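Local coordinates for protein luciferase-like monooxygenase (Streptomyces bottropensis, PDB 4US5) that probably acts as a flavin-dependent monooxygenase of the bacterial luciferase-like family, using molecular oxygen, at residues D[47-52]-D[82-87]; D[107-112]-D[168-173]. All coordinates share one frame; numbering follows the deposited sequence.

Contact 1. Residues D[47-52]-D[82-87]. With NA (sodium ion), chain B; NA (sodium ion), chain C.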
loop_
_atom_site.group_PDB
_atom_site.type_symbol
_atom_site.label_atom_id
_atom_site.label_comp_id
_atom_site.label_asym_id
_atom_site.label_seq_id
_atom_site.Cartn_x
_atom_site.Cartn_y
_atom_site.Cartn_z
ATOM N N GLU D 47 -9.832 -3.859 7.289
ATOM C CA GLU D 47 -10.165 -3.767 5.868
ATOM C C GLU D 47 -11.662 -3.829 5.736
ATOM O O GLU D 47 -12.269 -4.839 6.135
ATOM C CB GLU D 47 -9.531 -4.932 5.117
ATOM C CG GLU D 47 -9.882 -4.986 3.637
ATOM C CD GLU D 47 -9.013 -5.954 2.854
ATOM O OE1 GLU D 47 -7.872 -6.269 3.297
ATOM O OE2 GLU D 47 -9.455 -6.362 1.744
ATOM N N HIS D 48 -12.244 -2.765 5.183
ATOM C CA HIS D 48 -13.685 -2.687 4.908
ATOM C C HIS D 48 -13.918 -2.126 3.523
ATOM O O HIS D 48 -13.419 -1.033 3.194
ATOM C CB HIS D 48 -14.370 -1.788 5.935
ATOM C CG HIS D 48 -14.375 -2.369 7.316
ATOM N ND1 HIS D 48 -15.286 -3.321 7.716
ATOM C CD2 HIS D 48 -13.556 -2.160 8.381
ATOM C CE1 HIS D 48 -15.028 -3.682 8.962
ATOM N NE2 HIS D 48 -13.989 -2.983 9.394
ATOM N N HIS D 49 -14.764 -2.811 2.755
ATOM C CA HIS D 49 -15.023 -2.447 1.359
ATOM C C HIS D 49 -16.412 -1.884 1.168
ATOM O O HIS D 49 -17.385 -2.412 1.740
ATOM C CB HIS D 49 -14.870 -3.685 0.493
ATOM C CG HIS D 49 -13.493 -4.245 0.475
ATOM N ND1 HIS D 49 -12.559 -3.831 -0.438
ATOM C CD2 HIS D 49 -12.914 -5.256 1.173
ATOM C CE1 HIS D 49 -11.441 -4.504 -0.264
ATOM N NE2 HIS D 49 -11.622 -5.368 0.716
ATOM N N ALA D 50 -16.519 -0.846 0.352
ATOM C CA ALA D 50 -17.818 -0.364 -0.147
ATOM C C ALA D 50 -18.799 0.037 0.970
ATOM O O ALA D 50 -20.019 -0.169 0.849
ATOM C CB ALA D 50 -18.458 -1.414 -1.042
ATOM N N GLU D 51 -18.253 0.594 2.038
ATOM C CA GLU D 51 -19.032 1.072 3.163
ATOM C C GLU D 51 -18.736 2.543 3.281
ATOM O O GLU D 51 -17.577 2.941 3.486
ATOM C CB GLU D 51 -18.674 0.310 4.448
ATOM C CG GLU D 51 -19.150 -1.134 4.466
ATOM C CD GLU D 51 -18.679 -1.945 5.674
ATOM O OE1 GLU D 51 -17.791 -1.489 6.431
ATOM O OE2 GLU D 51 -19.194 -3.068 5.865
ATOM N N ILE D 52 -19.754 3.382 3.142
ATOM C CA ILE D 52 -19.533 4.830 3.284
ATOM C C ILE D 52 -19.118 5.184 4.697
ATOM O O ILE D 52 -18.527 6.241 4.922
ATOM C CB ILE D 52 -20.746 5.686 2.881
ATOM C CG1 ILE D 52 -21.990 5.317 3.701
ATOM C CG2 ILE D 52 -21.019 5.526 1.390
ATOM C CD1 ILE D 52 -23.096 6.354 3.570
ATOM N N LEU D 82 -7.453 -12.172 3.130
ATOM C CA LEU D 82 -6.555 -12.937 2.298
ATOM C C LEU D 82 -7.276 -13.761 1.221
ATOM O O LEU D 82 -6.709 -14.035 0.168
ATOM C CB LEU D 82 -5.706 -13.855 3.161
ATOM C CG LEU D 82 -4.682 -14.740 2.459
ATOM C CD1 LEU D 82 -3.700 -13.917 1.630
ATOM C CD2 LEU D 82 -3.947 -15.574 3.475
ATOM N N SER D 83 -8.520 -14.162 1.481
ATOM C CA SER D 83 -9.271 -14.956 0.476
ATOM C C SER D 83 -9.532 -14.140 -0.799
ATOM O O SER D 83 -9.852 -14.707 -1.824
ATOM C CB SER D 83 -10.551 -15.584 1.051
ATOM O OG SER D 83 -11.480 -14.578 1.290
ATOM N N LEU D 84 -9.347 -12.817 -0.747
ATOM C CA LEU D 84 -9.554 -11.961 -1.925
ATOM C C LEU D 84 -8.318 -11.745 -2.785
ATOM O O LEU D 84 -8.436 -11.124 -3.836
ATOM C CB LEU D 84 -10.007 -10.578 -1.500
ATOM C CG LEU D 84 -11.235 -10.462 -0.630
ATOM C CD1 LEU D 84 -11.428 -8.995 -0.282
ATOM C CD2 LEU D 84 -12.446 -11.033 -1.354
ATOM N N TYR D 85 -7.152 -12.176 -2.306
ATOM C CA TYR D 85 -5.857 -11.796 -2.898
ATOM C C TYR D 85 -4.958 -12.956 -3.127
ATOM O O TYR D 85 -5.064 -13.980 -2.455
ATOM C CB TYR D 85 -5.134 -10.822 -1.966
ATOM C CG TYR D 85 -5.969 -9.657 -1.612
ATOM C CD1 TYR D 85 -6.407 -8.767 -2.590
ATOM C CD2 TYR D 85 -6.397 -9.456 -0.307
ATOM C CE1 TYR D 85 -7.193 -7.674 -2.259
ATOM C CE2 TYR D 85 -7.194 -8.380 0.029
ATOM C CZ TYR D 85 -7.616 -7.511 -0.936
ATOM O OH TYR D 85 -8.364 -6.423 -0.582
ATOM N N SER D 86 -4.043 -12.815 -4.076
ATOM C CA SER D 86 -2.945 -13.758 -4.213
ATOM C C SER D 86 -2.100 -13.718 -2.963
ATOM O O SER D 86 -1.697 -12.634 -2.527
ATOM C CB SER D 86 -2.081 -13.372 -5.404
ATOM O OG SER D 86 -0.806 -13.974 -5.313
ATOM N N PRO D 87 -1.795 -14.885 -2.374
ATOM C CA PRO D 87 -0.901 -14.850 -1.220
ATOM C C PRO D 87 0.470 -14.274 -1.516
ATOM O O PRO D 87 1.115 -13.744 -0.612
ATOM C CB PRO D 87 -0.819 -16.332 -0.785
ATOM C CG PRO D 87 -2.135 -16.898 -1.230
ATOM C CD PRO D 87 -2.402 -16.226 -2.554
HETATM NA NA NA B . -15.388 1.067 3.038
HETATM NA NA NA C . -5.835 -5.412 1.618
HETATM O O HOH W 1 -4.268 -6.987 0.109
#

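Contact 2. Residues D[107-112]-D[168-173]. With NA (sodium ion), chain E.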
loop_
_atom_site.group_PDB
_atom_site.type_symbol
_atom_site.label_atom_id
_atom_site.label_comp_id
_atom_site.label_asym_id
_atom_site.label_seq_id
_atom_site.Cartn_x
_atom_site.Cartn_y
_atom_site.Cartn_z
ATOM N N LEU D 107 1.164 -8.672 10.143
ATOM C CA LEU D 107 0.272 -9.082 9.087
ATOM C C LEU D 107 -0.864 -9.918 9.709
ATOM O O LEU D 107 -0.790 -11.147 9.740
ATOM C CB LEU D 107 1.005 -9.888 8.044
ATOM C CG LEU D 107 0.254 -10.470 6.849
ATOM C CD1 LEU D 107 -0.775 -9.523 6.277
ATOM C CD2 LEU D 107 1.246 -10.891 5.773
ATOM N N GLY D 108 -1.875 -9.220 10.206
ATOM C CA GLY D 108 -3.092 -9.860 10.642
ATOM C C GLY D 108 -3.947 -10.215 9.442
ATOM O O GLY D 108 -4.146 -9.398 8.533
ATOM N N ILE D 109 -4.440 -11.455 9.439
ATOM C CA ILE D 109 -5.262 -12.004 8.343
ATOM C C ILE D 109 -6.651 -12.255 8.876
ATOM O O ILE D 109 -6.789 -12.854 9.943
ATOM C CB ILE D 109 -4.690 -13.356 7.891
ATOM C CG1 ILE D 109 -3.296 -13.158 7.316
ATOM C CG2 ILE D 109 -5.611 -14.043 6.867
ATOM C CD1 ILE D 109 -3.255 -12.178 6.158
ATOM N N GLY D 110 -7.670 -11.793 8.161
ATOM C CA GLY D 110 -9.054 -12.004 8.557
ATOM C C GLY D 110 -9.903 -12.691 7.491
ATOM O O GLY D 110 -9.524 -12.736 6.307
ATOM N N ARG D 111 -11.070 -13.188 7.908
ATOM C CA ARG D 111 -12.020 -13.878 7.012
ATOM C C ARG D 111 -12.835 -12.929 6.182
ATOM O O ARG D 111 -13.274 -11.866 6.661
ATOM C CB ARG D 111 -13.033 -14.740 7.795
ATOM C CG ARG D 111 -12.535 -16.057 8.323
ATOM C CD ARG D 111 -13.675 -17.045 8.603
ATOM N NE ARG D 111 -14.558 -16.523 9.669
ATOM C CZ ARG D 111 -14.246 -16.452 10.976
ATOM N NH1 ARG D 111 -13.104 -16.923 11.430
ATOM N NH2 ARG D 111 -15.109 -15.922 11.828
ATOM N N ALA D 112 -13.126 -13.346 4.944
ATOM C CA ALA D 112 -13.873 -12.519 4.011
ATOM C C ALA D 112 -15.343 -12.974 3.929
ATOM O O ALA D 112 -16.069 -12.595 2.997
ATOM C CB ALA D 112 -13.252 -12.596 2.638
ATOM N N LEU D 168 2.831 -12.754 11.517
ATOM C CA LEU D 168 1.560 -13.287 11.076
ATOM C C LEU D 168 0.599 -13.498 12.272
ATOM O O LEU D 168 0.962 -14.128 13.279
ATOM C CB LEU D 168 1.821 -14.614 10.331
ATOM C CG LEU D 168 0.959 -15.016 9.158
ATOM C CD1 LEU D 168 0.866 -13.927 8.109
ATOM C CD2 LEU D 168 1.538 -16.299 8.537
ATOM N N TRP D 169 -0.595 -12.936 12.159
ATOM C CA TRP D 169 -1.656 -13.100 13.140
ATOM C C TRP D 169 -2.915 -13.545 12.431
ATOM O O TRP D 169 -3.211 -13.109 11.312
ATOM C CB TRP D 169 -1.962 -11.766 13.852
ATOM C CG TRP D 169 -0.976 -11.384 14.908
ATOM C CD1 TRP D 169 0.255 -10.842 14.715
ATOM C CD2 TRP D 169 -1.150 -11.487 16.321
ATOM N NE1 TRP D 169 0.851 -10.590 15.907
ATOM C CE2 TRP D 169 0.017 -10.991 16.917
ATOM C CE3 TRP D 169 -2.179 -11.959 17.140
ATOM C CZ2 TRP D 169 0.198 -10.960 18.284
ATOM C CZ3 TRP D 169 -2.002 -11.928 18.514
ATOM C CH2 TRP D 169 -0.824 -11.429 19.075
ATOM N N LEU D 170 -3.689 -14.400 13.082
ATOM C CA LEU D 170 -4.990 -14.781 12.562
ATOM C C LEU D 170 -6.044 -14.113 13.393
ATOM O O LEU D 170 -6.039 -14.230 14.632
ATOM C CB LEU D 170 -5.173 -16.309 12.568
ATOM C CG LEU D 170 -6.511 -16.792 11.989
ATOM C CD1 LEU D 170 -6.726 -16.270 10.577
ATOM C CD2 LEU D 170 -6.566 -18.309 11.987
ATOM N N LEU D 171 -6.936 -13.383 12.724
ATOM C CA LEU D 171 -8.079 -12.766 13.359
ATOM C C LEU D 171 -9.267 -13.648 13.094
ATOM O O LEU D 171 -9.490 -14.093 11.966
ATOM C CB LEU D 171 -8.373 -11.395 12.794
ATOM C CG LEU D 171 -7.485 -10.269 13.319
ATOM C CD1 LEU D 171 -6.049 -10.410 12.814
ATOM C CD2 LEU D 171 -8.085 -8.925 12.934
ATOM N N GLY D 172 -10.037 -13.927 14.128
ATOM C CA GLY D 172 -11.223 -14.750 13.936
ATOM C C GLY D 172 -12.366 -14.280 14.763
ATOM O O GLY D 172 -12.217 -13.439 15.667
ATOM N N ALA D 173 -13.533 -14.779 14.396
ATOM C CA ALA D 173 -14.746 -14.467 15.082
ATOM C C ALA D 173 -15.630 -15.743 15.093
ATOM O O ALA D 173 -16.829 -15.646 14.915
ATOM C CB ALA D 173 -15.449 -13.322 14.392
HETATM NA NA NA E . -9.949 -13.997 3.920
HETATM O O HOH W 2 -11.964 -13.157 10.659
#

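Contact 1. Residues D[47-52]-D[82-87]
A single carboxylate oxygen, E47 OE2, takes short hydrogen bonds from both Y85 of the facing loop and H49 of its own, while its twin oxygen serves a metal. The setting is the loop end of a TIM-barrel-type parallel sheet, where the loops after strands 42-45 and 74-81 meet. From across the contact, Y85 OH donates to E47 OE2 over 2.6 Å, arriving on the syn side but 34° out of the carboxylate plane. Within its own loop, H49 NE2 reaches the anti lone pair of E47 OE2, also at 2.6 Å and with an N-H...O angle of 153°. The histidine-carboxylate pair is thus joined to a tyrosine through one shared acceptor, and the two donors together restrict rotation of the carboxylate. E47 can reach this point because CG lies anti to the backbone N (chi1 176°) and the chain stays extended beyond it. Its other oxygen, E47 OE1, coordinates a sodium ion at 2.8 Å, a metal shared with E60. L81 N donates to that same oxygen.

L84 supplies the apolar part of the contact. Its CD1 sits 3.8 Å from H49 NE2, next to the shared carboxylate, while its CB lies over the centre of the Y85 ring. The far side of H49 looks to the dimer interface, since its ND1 is hydrogen-bonded to E92 of a neighbouring subunit. Water 1 rests on the Y85 face opposite L84, 3.2 Å above the ring plane, and the O of that water lies 2.7 Å from the sodium ion that E47 also binds.

Contact 2. Residues D[107-112]-D[168-173]
L107 and L168 lie side by side on neighbouring parallel strands, 105-110 and 167-172, of the TIM-barrel-type sheet. From the root outward, L107 leans on a single methyl, L168 CD1: its CB is 4.0 Å from that carbon, its CG 3.7 Å and its CD2 3.8 Å, so the leucine runs along its neighbour rather than meeting it end on. L144 of helix 137-147 touches both leucines and covers this face, onto which I109 and L170 also project.

The backbones follow the parallel ladder: W169 N donates to L107 O at 3.0 Å, I109 N returns a bond to W169 O, and L171 N closes on I109 O at 2.8 Å. L171 points toward the neighbouring strand and brings CD1 to within 3.7 Å of G108 CA, leaving no room there for a CB. W169 points to the face opposite the leucine pair, its ring edge-to-face with W44.

Past the last direct strand bond, water 2 takes over, accepting from R111 N at 2.9 Å and donating to L171 O. The R111 chain bends back at chi3 (-63°) and lays one guanidinium face over this water. Substituting an alanine at R111 would probably leave the bridging water and the G172-A173 backbone without their cover on that side. A173 N meets the guanidinium edge without bonding, and R111 NH1 packs 3.8 Å from G172 CA.

From the N terminus, the chain leaves strand 42-45, passes through 47-52, runs along helix 59-68 and strand 74-81, and closes contact 1 when it arrives at 82-87. Helix 87-100 then carries it to strand 105-110, where contact 2 opens; helices 117-124 and 137-147 lie within the longer excursion, most of it not helical, that ends at strand 167-172. The two loops follow in series, neither nesting nor crossing, yet they join in space: L82 CB packs 3.7 Å from I109 CG2, and S83 and G110 share a sodium ion. The second excursion also doubles back, with helix 117-124 packing on H49 and L84 of contact 1, and helix 137-147 touching L82 as well as L107.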